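Local coordinates for uncharacterized protein (Bacteroides eggerthii, PDB 4L3R) that is of unknown function but belongs to the DUF4847 family of the calycin clan, whose characterised folds are typically antiparallel beta barrels, at residues E51-L55 / D105-F111; G114-F119 / L130-D134; T14-S18 / L47-E51. All blocks are in the same frame, centred on the assembly; numbering follows the deposited sequence. Where two conformers were deposited one is given.

Contact 1: residues E51-L55 / D105-F111; sequences ENFTL and DKLAKVF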
ATOM      1  N   GLU B  51      -5.986 -19.948   9.706  1.00 66.22           N
ATOM      2  CA  GLU B  51      -6.341 -18.565  10.034  1.00 64.61           C
ATOM      3  C   GLU B  51      -5.797 -18.074  11.387  1.00 64.05           C
ATOM      4  O   GLU B  51      -5.814 -16.867  11.602  1.00 62.61           O
ATOM      5  CB  GLU B  51      -7.877 -18.353   9.981  1.00 69.10           C
ATOM      6  CG  GLU B  51      -8.704 -19.170  10.973  1.00 86.67           C
ATOM      7  CD  GLU B  51      -9.335 -20.441  10.433  1.00116.40           C
ATOM      8  OE1 GLU B  51      -8.693 -21.116   9.595  1.00107.48           O
ATOM      9  OE2 GLU B  51     -10.436 -20.802  10.907  1.00120.31           O
ATOM     10  N   ASN B  52      -5.323 -18.959  12.290  1.00 59.16           N
ATOM     11  CA  ASN B  52      -4.804 -18.538  13.605  1.00 54.96           C
ATOM     12  C   ASN B  52      -3.337 -18.118  13.554  1.00 55.14           C
ATOM     13  O   ASN B  52      -2.550 -18.675  12.786  1.00 55.47           O
ATOM     14  CB  ASN B  52      -4.974 -19.647  14.641  1.00 52.79           C
ATOM     15  CG  ASN B  52      -6.413 -19.977  14.947  1.00 62.58           C
ATOM     16  OD1 ASN B  52      -7.328 -19.284  14.525  1.00 61.28           O
ATOM     17  ND2 ASN B  52      -6.653 -21.039  15.708  1.00 55.39           N
ATOM     18  N   PHE B  53      -2.981 -17.128  14.398  1.00 48.59           N
ATOM     19  CA  PHE B  53      -1.639 -16.559  14.543  1.00 45.97           C
ATOM     20  C   PHE B  53      -1.106 -16.026  13.206  1.00 50.51           C
ATOM     21  O   PHE B  53       0.007 -16.356  12.786  1.00 49.47           O
ATOM     22  CB  PHE B  53      -0.664 -17.569  15.173  1.00 47.32           C
ATOM     23  CG  PHE B  53      -1.128 -18.105  16.507  1.00 47.71           C
ATOM     24  CD1 PHE B  53      -0.779 -17.466  17.689  1.00 48.32           C
ATOM     25  CD2 PHE B  53      -1.897 -19.258  16.581  1.00 50.35           C
ATOM     26  CE1 PHE B  53      -1.230 -17.945  18.915  1.00 48.88           C
ATOM     27  CE2 PHE B  53      -2.338 -19.746  17.810  1.00 52.77           C
ATOM     28  CZ  PHE B  53      -1.988 -19.096  18.972  1.00 49.49           C
ATOM     29  N   THR B  54      -1.916 -15.179  12.551  1.00 48.32           N
ATOM     30  CA  THR B  54      -1.557 -14.556  11.281  1.00 48.44           C
ATOM     31  C   THR B  54      -1.258 -13.070  11.495  1.00 50.55           C
ATOM     32  O   THR B  54      -1.708 -12.474  12.480  1.00 48.77           O
ATOM     33  CB  THR B  54      -2.655 -14.750  10.248  1.00 56.62           C
ATOM     34  OG1 THR B  54      -3.862 -14.140  10.712  1.00 59.97           O
ATOM     35  CG2 THR B  54      -2.886 -16.206   9.907  1.00 54.76           C
ATOM     36  N   LEU B  55      -0.503 -12.484  10.570  1.00 47.18           N
ATOM     37  CA  LEU B  55      -0.118 -11.073  10.598  1.00 46.73           C
ATOM     38  C   LEU B  55      -0.167 -10.541   9.168  1.00 52.67           C
ATOM     39  O   LEU B  55       0.300 -11.210   8.246  1.00 54.00           O
ATOM     40  CB  LEU B  55       1.282 -10.935  11.231  1.00 46.09           C
ATOM     41  CG  LEU B  55       1.986  -9.570  11.162  1.00 50.20           C
ATOM     42  CD1 LEU B  55       1.311  -8.558  12.077  1.00 49.60           C
ATOM     43  CD2 LEU B  55       3.438  -9.706  11.579  1.00 51.12           C
ATOM     44  N   ASP B 105      -5.654 -18.727  25.805  1.00 57.77           N
ATOM     45  CA  ASP B 105      -4.470 -19.503  25.435  1.00 55.39           C
ATOM     46  C   ASP B 105      -3.189 -18.699  25.686  1.00 54.27           C
ATOM     47  O   ASP B 105      -3.110 -17.545  25.275  1.00 52.81           O
ATOM     48  CB  ASP B 105      -4.563 -19.911  23.957  1.00 56.81           C
ATOM     49  CG  ASP B 105      -3.565 -20.965  23.565  1.00 65.98           C
ATOM     50  OD1 ASP B 105      -3.829 -22.152  23.824  1.00 68.94           O
ATOM     51  OD2 ASP B 105      -2.508 -20.602  23.015  1.00 71.27           O
ATOM     52  N   LYS B 106      -2.189 -19.307  26.352  1.00 49.45           N
ATOM     53  CA  LYS B 106      -0.933 -18.622  26.679  1.00 47.98           C
ATOM     54  C   LYS B 106      -0.146 -18.200  25.440  1.00 51.27           C
ATOM     55  O   LYS B 106       0.451 -17.127  25.469  1.00 50.44           O
ATOM     56  CB  LYS B 106      -0.042 -19.479  27.586  1.00 50.03           C
ATOM     57  CG  LYS B 106      -0.605 -19.637  28.998  1.00 49.29           C
ATOM     58  CD  LYS B 106       0.366 -20.419  29.872  1.00 56.53           C
ATOM     59  CE  LYS B 106      -0.096 -20.533  31.307  1.00 67.88           C
ATOM     60  NZ  LYS B 106       0.933 -21.177  32.161  1.00 74.68           N
ATOM     61  N   LEU B 107      -0.128 -19.013  24.365  1.00 47.50           N
ATOM     62  CA  LEU B 107       0.577 -18.616  23.137  1.00 45.95           C
ATOM     63  C   LEU B 107      -0.100 -17.397  22.511  1.00 46.87           C
ATOM     64  O   LEU B 107       0.591 -16.491  22.044  1.00 45.05           O
ATOM     65  CB  LEU B 107       0.642 -19.764  22.113  1.00 46.58           C
ATOM     66  CG  LEU B 107       1.495 -19.504  20.855  1.00 50.47           C
ATOM     67  CD1 LEU B 107       2.957 -19.261  21.214  1.00 50.18           C
ATOM     68  CD2 LEU B 107       1.371 -20.653  19.870  1.00 52.74           C
ATOM     69  N   ALA B 108      -1.443 -17.365  22.523  1.00 44.51           N
ATOM     70  CA  ALA B 108      -2.223 -16.241  21.983  1.00 45.05           C
ATOM     71  C   ALA B 108      -2.001 -14.957  22.806  1.00 49.85           C
ATOM     72  O   ALA B 108      -1.904 -13.877  22.226  1.00 48.69           O
ATOM     73  CB  ALA B 108      -3.701 -16.599  21.949  1.00 47.11           C
ATOM     74  N   LYS B 109      -1.887 -15.077  24.145  1.00 47.82           N
ATOM     75  CA  LYS B 109      -1.618 -13.915  25.008  1.00 47.62           C
ATOM     76  C   LYS B 109      -0.238 -13.323  24.710  1.00 50.06           C
ATOM     77  O   LYS B 109      -0.096 -12.101  24.626  1.00 50.24           O
ATOM     78  CB  LYS B 109      -1.693 -14.299  26.496  1.00 50.69           C
ATOM     79  CG  LYS B 109      -3.096 -14.534  27.035  1.00 53.34           C
ATOM     80  CD  LYS B 109      -3.014 -15.038  28.483  1.00 55.86           C
ATOM     81  CE  LYS B 109      -4.362 -15.253  29.108  1.00 76.07           C
ATOM     82  NZ  LYS B 109      -4.252 -15.703  30.522  1.00 91.07           N
ATOM     83  N   VAL B 110       0.777 -14.198  24.558  1.00 45.19           N
ATOM     84  CA  VAL B 110       2.153 -13.802  24.254  1.00 44.26           C
ATOM     85  C   VAL B 110       2.219 -13.145  22.856  1.00 49.73           C
ATOM     86  O   VAL B 110       2.906 -12.138  22.683  1.00 49.68           O
ATOM     87  CB  VAL B 110       3.108 -15.023  24.375  1.00 47.08           C
ATOM     88  CG1 VAL B 110       4.464 -14.750  23.721  1.00 46.58           C
ATOM     89  CG2 VAL B 110       3.294 -15.410  25.840  1.00 48.08           C
ATOM     90  N   PHE B 111       1.526 -13.727  21.870  1.00 47.16           N
ATOM     91  CA  PHE B 111       1.487 -13.212  20.496  1.00 46.62           C
ATOM     92  C   PHE B 111       0.930 -11.781  20.442  1.00 50.80           C
ATOM     93  O   PHE B 111       1.572 -10.901  19.870  1.00 50.29           O
ATOM     94  CB  PHE B 111       0.621 -14.147  19.632  1.00 48.65           C
ATOM     95  CG  PHE B 111       0.450 -13.748  18.188  1.00 49.86           C
ATOM     96  CD1 PHE B 111       1.419 -14.057  17.249  1.00 52.31           C
ATOM     97  CD2 PHE B 111      -0.721 -13.151  17.750  1.00 51.79           C
ATOM     98  CE1 PHE B 111       1.237 -13.750  15.909  1.00 53.15           C
ATOM     99  CE2 PHE B 111      -0.900 -12.828  16.404  1.00 54.73           C
ATOM    100  CZ  PHE B 111       0.078 -13.140  15.489  1.00 52.58           C
TER

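Contact 2: residues G114-F119 / L130-D134; sequences GLFNVF and LYFKD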
ATOM      1  N   GLY B 114       3.192  -9.251  22.548  1.00 45.96           N
ATOM      2  CA  GLY B 114       4.463  -9.095  21.861  1.00 44.99           C
ATOM      3  C   GLY B 114       4.396  -8.192  20.650  1.00 48.73           C
ATOM      4  O   GLY B 114       5.337  -7.436  20.402  1.00 48.29           O
ATOM      5  N   LEU B 115       3.284  -8.243  19.891  1.00 45.08           N
ATOM      6  CA  LEU B 115       3.131  -7.406  18.692  1.00 43.97           C
ATOM      7  C   LEU B 115       3.101  -5.922  19.031  1.00 49.47           C
ATOM      8  O   LEU B 115       3.722  -5.146  18.313  1.00 49.22           O
ATOM      9  CB  LEU B 115       1.894  -7.798  17.885  1.00 42.93           C
ATOM     10  CG  LEU B 115       2.069  -9.070  17.059  1.00 46.53           C
ATOM     11  CD1 LEU B 115       0.728  -9.610  16.637  1.00 45.88           C
ATOM     12  CD2 LEU B 115       2.941  -8.819  15.812  1.00 47.18           C
ATOM     13  N   PHE B 116       2.471  -5.525  20.145  1.00 47.05           N
ATOM     14  CA  PHE B 116       2.444  -4.108  20.525  1.00 47.13           C
ATOM     15  C   PHE B 116       3.774  -3.640  21.140  1.00 52.52           C
ATOM     16  O   PHE B 116       3.942  -2.434  21.319  1.00 54.51           O
ATOM     17  CB  PHE B 116       1.286  -3.825  21.492  1.00 48.91           C
ATOM     18  CG  PHE B 116      -0.073  -3.949  20.838  1.00 48.64           C
ATOM     19  CD1 PHE B 116      -0.454  -3.081  19.818  1.00 49.82           C
ATOM     20  CD2 PHE B 116      -0.996  -4.891  21.283  1.00 49.29           C
ATOM     21  CE1 PHE B 116      -1.703  -3.196  19.214  1.00 50.16           C
ATOM     22  CE2 PHE B 116      -2.256  -4.993  20.688  1.00 51.36           C
ATOM     23  CZ  PHE B 116      -2.596  -4.152  19.652  1.00 48.87           C
ATOM     24  N   ASN B 117       4.706  -4.571  21.466  1.00 47.59           N
ATOM     25  CA  ASN B 117       6.010  -4.252  22.029  1.00 48.62           C
ATOM     26  C   ASN B 117       7.141  -4.422  21.006  1.00 53.17           C
ATOM     27  O   ASN B 117       8.306  -4.390  21.413  1.00 55.39           O
ATOM     28  CB  ASN B 117       6.288  -5.134  23.269  1.00 48.59           C
ATOM     29  CG  ASN B 117       5.403  -4.827  24.450  1.00 64.46           C
ATOM     30  OD1 ASN B 117       5.104  -3.669  24.744  1.00 63.05           O
ATOM     31  ND2 ASN B 117       5.025  -5.847  25.207  1.00 57.42           N
ATOM     32  N   VAL B 118       6.842  -4.575  19.695  1.00 48.16           N
ATOM     33  CA  VAL B 118       7.911  -4.678  18.690  1.00 48.44           C
ATOM     34  C   VAL B 118       8.673  -3.349  18.617  1.00 54.10           C
ATOM     35  O   VAL B 118       8.077  -2.293  18.836  1.00 54.47           O
ATOM     36  CB  VAL B 118       7.448  -5.107  17.268  1.00 50.84           C
ATOM     37  CG1 VAL B 118       6.848  -6.505  17.286  1.00 48.49           C
ATOM     38  CG2 VAL B 118       6.494  -4.087  16.623  1.00 50.50           C
ATOM     39  N   PHE B 119       9.987  -3.407  18.365  1.00 51.99           N
ATOM     40  CA  PHE B 119      10.819  -2.203  18.225  1.00 53.31           C
ATOM     41  C   PHE B 119      11.708  -2.251  16.961  1.00 56.60           C
ATOM     42  O   PHE B 119      12.030  -1.184  16.436  1.00 56.65           O
ATOM     43  CB  PHE B 119      11.665  -1.956  19.483  1.00 57.95           C
ATOM     44  CG  PHE B 119      12.675  -3.020  19.824  1.00 60.77           C
ATOM     45  CD1 PHE B 119      12.317  -4.114  20.597  1.00 62.54           C
ATOM     46  CD2 PHE B 119      14.012  -2.861  19.494  1.00 66.43           C
ATOM     47  CE1 PHE B 119      13.264  -5.077  20.951  1.00 65.15           C
ATOM     48  CE2 PHE B 119      14.961  -3.807  19.874  1.00 70.79           C
ATOM     49  CZ  PHE B 119      14.578  -4.916  20.587  1.00 67.19           C
ATOM     50  N   LEU B 130      10.424 -10.339  14.037  1.00 52.05           N
ATOM     51  CA  LEU B 130      10.101  -9.133  14.794  1.00 50.58           C
ATOM     52  C   LEU B 130      10.706  -9.223  16.185  1.00 55.23           C
ATOM     53  O   LEU B 130      10.457 -10.192  16.906  1.00 54.56           O
ATOM     54  CB  LEU B 130       8.582  -8.937  14.899  1.00 47.92           C
ATOM     55  CG  LEU B 130       7.809  -8.900  13.588  1.00 51.31           C
ATOM     56  CD1 LEU B 130       6.322  -8.701  13.844  1.00 49.96           C
ATOM     57  CD2 LEU B 130       8.326  -7.809  12.665  1.00 52.16           C
ATOM     58  N   TYR B 131      11.485  -8.208  16.563  1.00 52.60           N
ATOM     59  CA  TYR B 131      12.106  -8.124  17.875  1.00 54.32           C
ATOM     60  C   TYR B 131      11.191  -7.328  18.768  1.00 55.26           C
ATOM     61  O   TYR B 131      10.756  -6.248  18.362  1.00 52.40           O
ATOM     62  CB  TYR B 131      13.485  -7.456  17.784  1.00 59.59           C
ATOM     63  CG  TYR B 131      14.520  -8.317  17.100  1.00 64.81           C
ATOM     64  CD1 TYR B 131      14.490  -8.521  15.725  1.00 66.58           C
ATOM     65  CD2 TYR B 131      15.540  -8.924  17.826  1.00 69.01           C
ATOM     66  CE1 TYR B 131      15.428  -9.331  15.094  1.00 71.33           C
ATOM     67  CE2 TYR B 131      16.492  -9.729  17.205  1.00 72.58           C
ATOM     68  CZ  TYR B 131      16.434  -9.929  15.839  1.00 81.27           C
ATOM     69  OH  TYR B 131      17.376 -10.734  15.244  1.00 86.97           O
ATOM     70  N   PHE B 132      10.894  -7.841  19.975  1.00 51.73           N
ATOM     71  CA  PHE B 132      10.022  -7.143  20.915  1.00 51.19           C
ATOM     72  C   PHE B 132      10.578  -7.227  22.319  1.00 59.14           C
ATOM     73  O   PHE B 132      11.297  -8.177  22.633  1.00 59.37           O
ATOM     74  CB  PHE B 132       8.593  -7.717  20.853  1.00 50.04           C
ATOM     75  CG  PHE B 132       8.416  -9.112  21.406  1.00 50.07           C
ATOM     76  CD1 PHE B 132       8.628 -10.226  20.606  1.00 51.25           C
ATOM     77  CD2 PHE B 132       7.986  -9.310  22.716  1.00 51.56           C
ATOM     78  CE1 PHE B 132       8.434 -11.515  21.113  1.00 51.62           C
ATOM     79  CE2 PHE B 132       7.759 -10.596  23.207  1.00 53.50           C
ATOM     80  CZ  PHE B 132       7.986 -11.690  22.405  1.00 51.09           C
ATOM     81  N   LYS B 133      10.250  -6.233  23.161  1.00 59.53           N
ATOM     82  CA  LYS B 133      10.727  -6.225  24.539  0.50 62.96           C
ATOM     83  C   LYS B 133       9.654  -6.825  25.462  1.00 67.60           C
ATOM     84  O   LYS B 133       8.480  -6.456  25.387  1.00 65.67           O
ATOM     85  CB  LYS B 133      11.183  -4.816  24.991  0.50 68.84           C
ATOM     86  CG  LYS B 133      10.101  -3.762  25.231  0.50 81.84           C
ATOM     87  CD  LYS B 133       9.859  -3.521  26.717  0.50 92.48           C
ATOM     88  CE  LYS B 133       8.819  -2.458  26.952  0.50102.00           C
ATOM     89  NZ  LYS B 133       8.722  -2.093  28.387  0.50113.63           N
ATOM     90  N   ASP B 134      10.066  -7.799  26.298  1.00 68.23           N
ATOM     91  CA  ASP B 134       9.220  -8.481  27.272  1.00 68.92           C
ATOM     92  C   ASP B 134       9.848  -8.201  28.638  1.00 78.08           C
ATOM     93  O   ASP B 134      10.690  -8.965  29.111  1.00 79.35           O
ATOM     94  CB  ASP B 134       9.131  -9.984  26.946  1.00 69.37           C
ATOM     95  CG  ASP B 134       8.308 -10.807  27.925  1.00 81.91           C
ATOM     96  OD1 ASP B 134       7.348 -10.254  28.509  1.00 84.15           O
ATOM     97  OD2 ASP B 134       8.610 -12.008  28.088  1.00 86.38           O
TER
HETATM   98  O   HOH W   1       5.592  -2.776  28.032  1.00 86.19           O

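Contact 3: residues T14-S18 / L47-E51; sequences TWKLS and LKITE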
ATOM      1  N   THR B  14       0.238 -13.181   3.683  1.00 68.86           N
ATOM      2  CA  THR B  14      -0.154 -13.330   5.075  1.00 64.07           C
ATOM      3  C   THR B  14       1.024 -13.971   5.789  1.00 63.98           C
ATOM      4  O   THR B  14       1.487 -15.040   5.379  1.00 65.72           O
ATOM      5  CB  THR B  14      -1.442 -14.142   5.166  1.00 67.26           C
ATOM      6  OG1 THR B  14      -2.464 -13.424   4.471  1.00 67.89           O
ATOM      7  CG2 THR B  14      -1.875 -14.395   6.606  1.00 58.95           C
ATOM      8  N   TRP B  15       1.524 -13.309   6.836  1.00 55.31           N
ATOM      9  CA  TRP B  15       2.635 -13.811   7.642  1.00 53.12           C
ATOM     10  C   TRP B  15       2.073 -14.761   8.680  1.00 55.42           C
ATOM     11  O   TRP B  15       1.180 -14.374   9.427  1.00 53.13           O
ATOM     12  CB  TRP B  15       3.381 -12.650   8.303  1.00 49.60           C
ATOM     13  CG  TRP B  15       4.127 -11.824   7.313  1.00 51.67           C
ATOM     14  CD1 TRP B  15       3.708 -10.661   6.736  1.00 54.52           C
ATOM     15  CD2 TRP B  15       5.347 -12.182   6.659  1.00 53.12           C
ATOM     16  NE1 TRP B  15       4.639 -10.228   5.826  1.00 55.28           N
ATOM     17  CE2 TRP B  15       5.653 -11.149   5.750  1.00 58.01           C
ATOM     18  CE3 TRP B  15       6.235 -13.258   6.785  1.00 55.57           C
ATOM     19  CZ2 TRP B  15       6.824 -11.156   4.974  1.00 59.35           C
ATOM     20  CZ3 TRP B  15       7.377 -13.276   6.008  1.00 59.46           C
ATOM     21  CH2 TRP B  15       7.671 -12.230   5.120  1.00 61.10           C
ATOM     22  N   LYS B  16       2.558 -16.010   8.698  1.00 52.96           N
ATOM     23  CA  LYS B  16       2.105 -17.043   9.627  1.00 51.87           C
ATOM     24  C   LYS B  16       3.165 -17.244  10.699  1.00 55.17           C
ATOM     25  O   LYS B  16       4.326 -17.465  10.361  1.00 56.33           O
ATOM     26  CB  LYS B  16       1.834 -18.354   8.859  1.00 56.13           C
ATOM     27  CG  LYS B  16       1.480 -19.569   9.724  1.00 61.41           C
ATOM     28  CD  LYS B  16       0.130 -19.471  10.411  1.00 62.08           C
ATOM     29  CE  LYS B  16      -0.074 -20.657  11.324  1.00 64.48           C
ATOM     30  NZ  LYS B  16      -1.514 -20.940  11.560  1.00 69.87           N
ATOM     31  N   LEU B  17       2.771 -17.183  11.984  1.00 49.01           N
ATOM     32  CA  LEU B  17       3.695 -17.382  13.095  1.00 48.20           C
ATOM     33  C   LEU B  17       4.338 -18.764  13.048  1.00 54.86           C
ATOM     34  O   LEU B  17       3.634 -19.759  12.891  1.00 55.40           O
ATOM     35  CB  LEU B  17       2.951 -17.225  14.429  1.00 46.70           C
ATOM     36  CG  LEU B  17       3.813 -17.301  15.689  1.00 50.54           C
ATOM     37  CD1 LEU B  17       4.608 -16.018  15.876  1.00 49.01           C
ATOM     38  CD2 LEU B  17       2.954 -17.624  16.906  1.00 51.46           C
ATOM     39  N   SER B  18       5.674 -18.819  13.166  1.00 53.63           N
ATOM     40  CA  SER B  18       6.437 -20.071  13.178  1.00 56.32           C
ATOM     41  C   SER B  18       7.187 -20.292  14.509  1.00 60.05           C
ATOM     42  O   SER B  18       7.533 -21.433  14.806  1.00 62.12           O
ATOM     43  CB  SER B  18       7.433 -20.092  12.024  1.00 62.10           C
ATOM     44  OG  SER B  18       8.341 -19.007  12.114  1.00 72.51           O
ATOM     45  N   LEU B  47      -2.346 -23.563  16.736  1.00 53.67           N
ATOM     46  CA  LEU B  47      -1.377 -23.031  15.774  1.00 52.20           C
ATOM     47  C   LEU B  47      -1.474 -23.737  14.413  1.00 60.02           C
ATOM     48  O   LEU B  47      -1.135 -23.116  13.409  1.00 60.11           O
ATOM     49  CB  LEU B  47       0.053 -23.150  16.332  1.00 51.06           C
ATOM     50  CG  LEU B  47       1.187 -22.514  15.519  1.00 54.89           C
ATOM     51  CD1 LEU B  47       0.984 -21.013  15.368  1.00 53.08           C
ATOM     52  CD2 LEU B  47       2.530 -22.793  16.164  1.00 57.71           C
ATOM     53  N   LYS B  48      -1.920 -25.016  14.361  1.00 60.25           N
ATOM     54  CA  LYS B  48      -2.091 -25.743  13.084  1.00 63.14           C
ATOM     55  C   LYS B  48      -3.235 -25.152  12.232  1.00 68.56           C
ATOM     56  O   LYS B  48      -3.231 -25.346  11.011  1.00 70.22           O
ATOM     57  CB  LYS B  48      -2.363 -27.247  13.304  1.00 67.97           C
ATOM     58  CG  LYS B  48      -1.135 -28.077  13.658  1.00 83.03           C
ATOM     59  CD  LYS B  48      -1.507 -29.549  13.882  1.00 95.58           C
ATOM     60  CE  LYS B  48      -0.334 -30.412  14.300  1.00108.75           C
ATOM     61  NZ  LYS B  48      -0.086 -30.366  15.767  1.00114.91           N
ATOM     62  N   ILE B  49      -4.225 -24.471  12.863  1.00 64.00           N
ATOM     63  CA  ILE B  49      -5.344 -23.869  12.132  1.00 65.01           C
ATOM     64  C   ILE B  49      -4.783 -22.732  11.279  1.00 67.19           C
ATOM     65  O   ILE B  49      -4.082 -21.867  11.801  1.00 64.31           O
ATOM     66  CB  ILE B  49      -6.483 -23.408  13.086  1.00 67.78           C
ATOM     67  CG1 ILE B  49      -7.136 -24.633  13.777  1.00 70.90           C
ATOM     68  CG2 ILE B  49      -7.545 -22.601  12.317  1.00 69.73           C
ATOM     69  CD1 ILE B  49      -7.993 -24.319  15.010  1.00 77.30           C
ATOM     70  N   THR B  50      -5.078 -22.751   9.971  1.00 66.30           N
ATOM     71  CA  THR B  50      -4.555 -21.800   8.978  1.00 65.82           C
ATOM     72  C   THR B  50      -4.754 -20.329   9.371  1.00 66.74           C
ATOM     73  O   THR B  50      -3.801 -19.564   9.344  1.00 62.34           O
ATOM     74  CB  THR B  50      -5.218 -22.066   7.604  1.00 74.94           C
ATOM     75  OG1 THR B  50      -4.959 -23.424   7.242  1.00 77.02           O
ATOM     76  CG2 THR B  50      -4.701 -21.133   6.499  1.00 70.52           C
ATOM     77  N   GLU B  51      -5.986 -19.948   9.706  1.00 66.22           N
ATOM     78  CA  GLU B  51      -6.341 -18.565  10.034  1.00 64.61           C
ATOM     79  C   GLU B  51      -5.797 -18.074  11.387  1.00 64.05           C
ATOM     80  O   GLU B  51      -5.814 -16.867  11.602  1.00 62.61           O
ATOM     81  CB  GLU B  51      -7.877 -18.353   9.981  1.00 69.10           C
ATOM     82  CG  GLU B  51      -8.704 -19.170  10.973  1.00 86.67           C
ATOM     83  CD  GLU B  51      -9.335 -20.441  10.433  1.00116.40           C
ATOM     84  OE1 GLU B  51      -8.693 -21.116   9.595  1.00107.48           O
ATOM     85  OE2 GLU B  51     -10.436 -20.802  10.907  1.00120.31           O
TER

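Contact 1: residues E51-L55 / D105-F111
Phe53, on the turn leading into strand 54-61, pushes its ring against the first turns of helix 106-116, where Leu107, Ala108 and Phe111 receive it. Its CG lies beside the backbone N (chi1 -56°), which swings the ring toward the helix although the CB does not point straight at it. The two phenylalanines form a T-shaped (edge-to-face) pair: the CD1 edge of Phe53 comes down on the face of Phe111, off its middle toward the rim, with the planes at 82° and the ring centroids 5.5 Å apart. Phe53 CD1 is 3.9 Å from Phe111 CG. On one face of the Phe53 ring lies Leu107, whose CD2 makes a CH-pi contact 4.2 Å from the ring centroid. Leu107 CG, anti to the backbone N (chi1 -173°), also approaches the ring's rim, 3.7 Å from Phe53 CE1. That same CE1 rests 3.6 Å from Ala108 CA, where the small alanine lets the ring lie close to the helix backbone. Phe111 in turn points the CZ end of its ring at the strand, and Thr54 O meets this edge in the ring plane, 3.6 Å from CZ. No hydrogen bond crosses between the segments. Asp105 N-caps the helix through weak bonds from Leu107 N and Ala108 N to OD2, an oxygen that also bonds to Ser43 OG of helix 37-48. Phe53 and Thr54 together lie opposite the single residue His73 on strand 66-73, a G1 beta bulge at the strand entry. The contact is buried: Leu47 of helix 37-48 and Leu17 of strand 15-22 also touch Phe53, Leu17 reaches Phe111 as well, and Ile20 of the same strand packs on Leu107.

Contact 2: residues G114-F119 / L130-D134
Two backbone hydrogen bonds, Phe119 N to Tyr131 O (2.9 Å) and Lys133 N to Asn117 O (3.2 Å), join the arms of the antiparallel beta hairpin 118-123/127-134 directly after helix 106-116 ends. Between them Val118 and Phe132 form a non-hydrogen-bonded pair, with Val118 CA donating a CA-H...O contact to Tyr131 O. A water between Asn117 OD1 and Lys133 NZ makes a doubtful bridge at the margin, since both its bonds are weak and the lysine has two conformers. Phe119 CG is wedged between its backbone N and carbonyl carbon (chi1 63°), which folds the ring back across the neighbouring strand: Tyr131 CB lies over one face, 4.3 Å from the centroid, while Phe132 C meets the ring edge in plane. With the ring cut back to an alanine here, Tyr131 CB would probably lose its aromatic cover and the strand backbone at Phe132 would be uncovered. Tyr131 OH is hydrogen-bonded to Glu122. Val118 and Phe132 share the sheet face turned to the helix end. There Val118 CG1 packs on Leu130 CB, and Leu130 CD1 reaches back to Leu115 CD2. Phe132 lays one ring face against the side-chain-free Gly114, whose CA stands 3.6 Å above the ring plane, offset toward the rim.

Contact 3: residues T14-S18 / L47-E51
Leu47, near the C-terminal end of helix 37-48, meets strand 15-22 of the antiparallel sheet, where a lysine reaches the backbone carbonyls of a helix end and the turn after it. Its CD1 packs against the strand, 3.8 Å from Leu17 O and 4.2 Å from Leu17 CD2, and also lies beside the aliphatic CE of Lys16. Leu47 O takes a hydrogen bond from Lys16 NZ at 2.9 Å, the donor tilted 27° from the carbonyl plane. The lysine's CG is anti to its backbone N (chi1 174°) and the chain bends at chi2 (69°), then runs extended to carry the ammonium across to the turn. Farther along, Ile49 has its CB directed away from the strand but leaves its carbonyl oxygen 2.7 Å from Lys16 NZ, at an angle too poor for a hydrogen bond. The ammonium's strongest partner is Asn52 O, just past the segment, which accepts a hydrogen bond. The positive end is thus ringed by backbone oxygens, an arrangement that would probably favour the charged form and tie the turn to the strand. Thr50 completes the ring: the weak bond from Lys16 NZ to Thr50 O is 3.5 Å long.

In the fold
Contact 1 is the buried one, contact 2 is partly buried and contact 3 lies at the surface, and all three reach the same antiparallel sheet. Contacts 1 and 2 share helix 106-116, using its start and its end, and meet through Leu55, which packs on Leu115 and Leu130. Contacts 1 and 3 share Glu51 and adjoin through neighbouring strands: Leu55 N probably hydrogen-bonds to Trp15 O, and Thr54 packs on Thr14. Contacts 2 and 3 do not touch and lie on opposite sides of the chain's centre. Chemistry follows place: aromatic packing with no hydrogen bond between the segments in contact 1, strand pairing plus packing in contact 2, and a lysine-to-carbonyl network in contact 3.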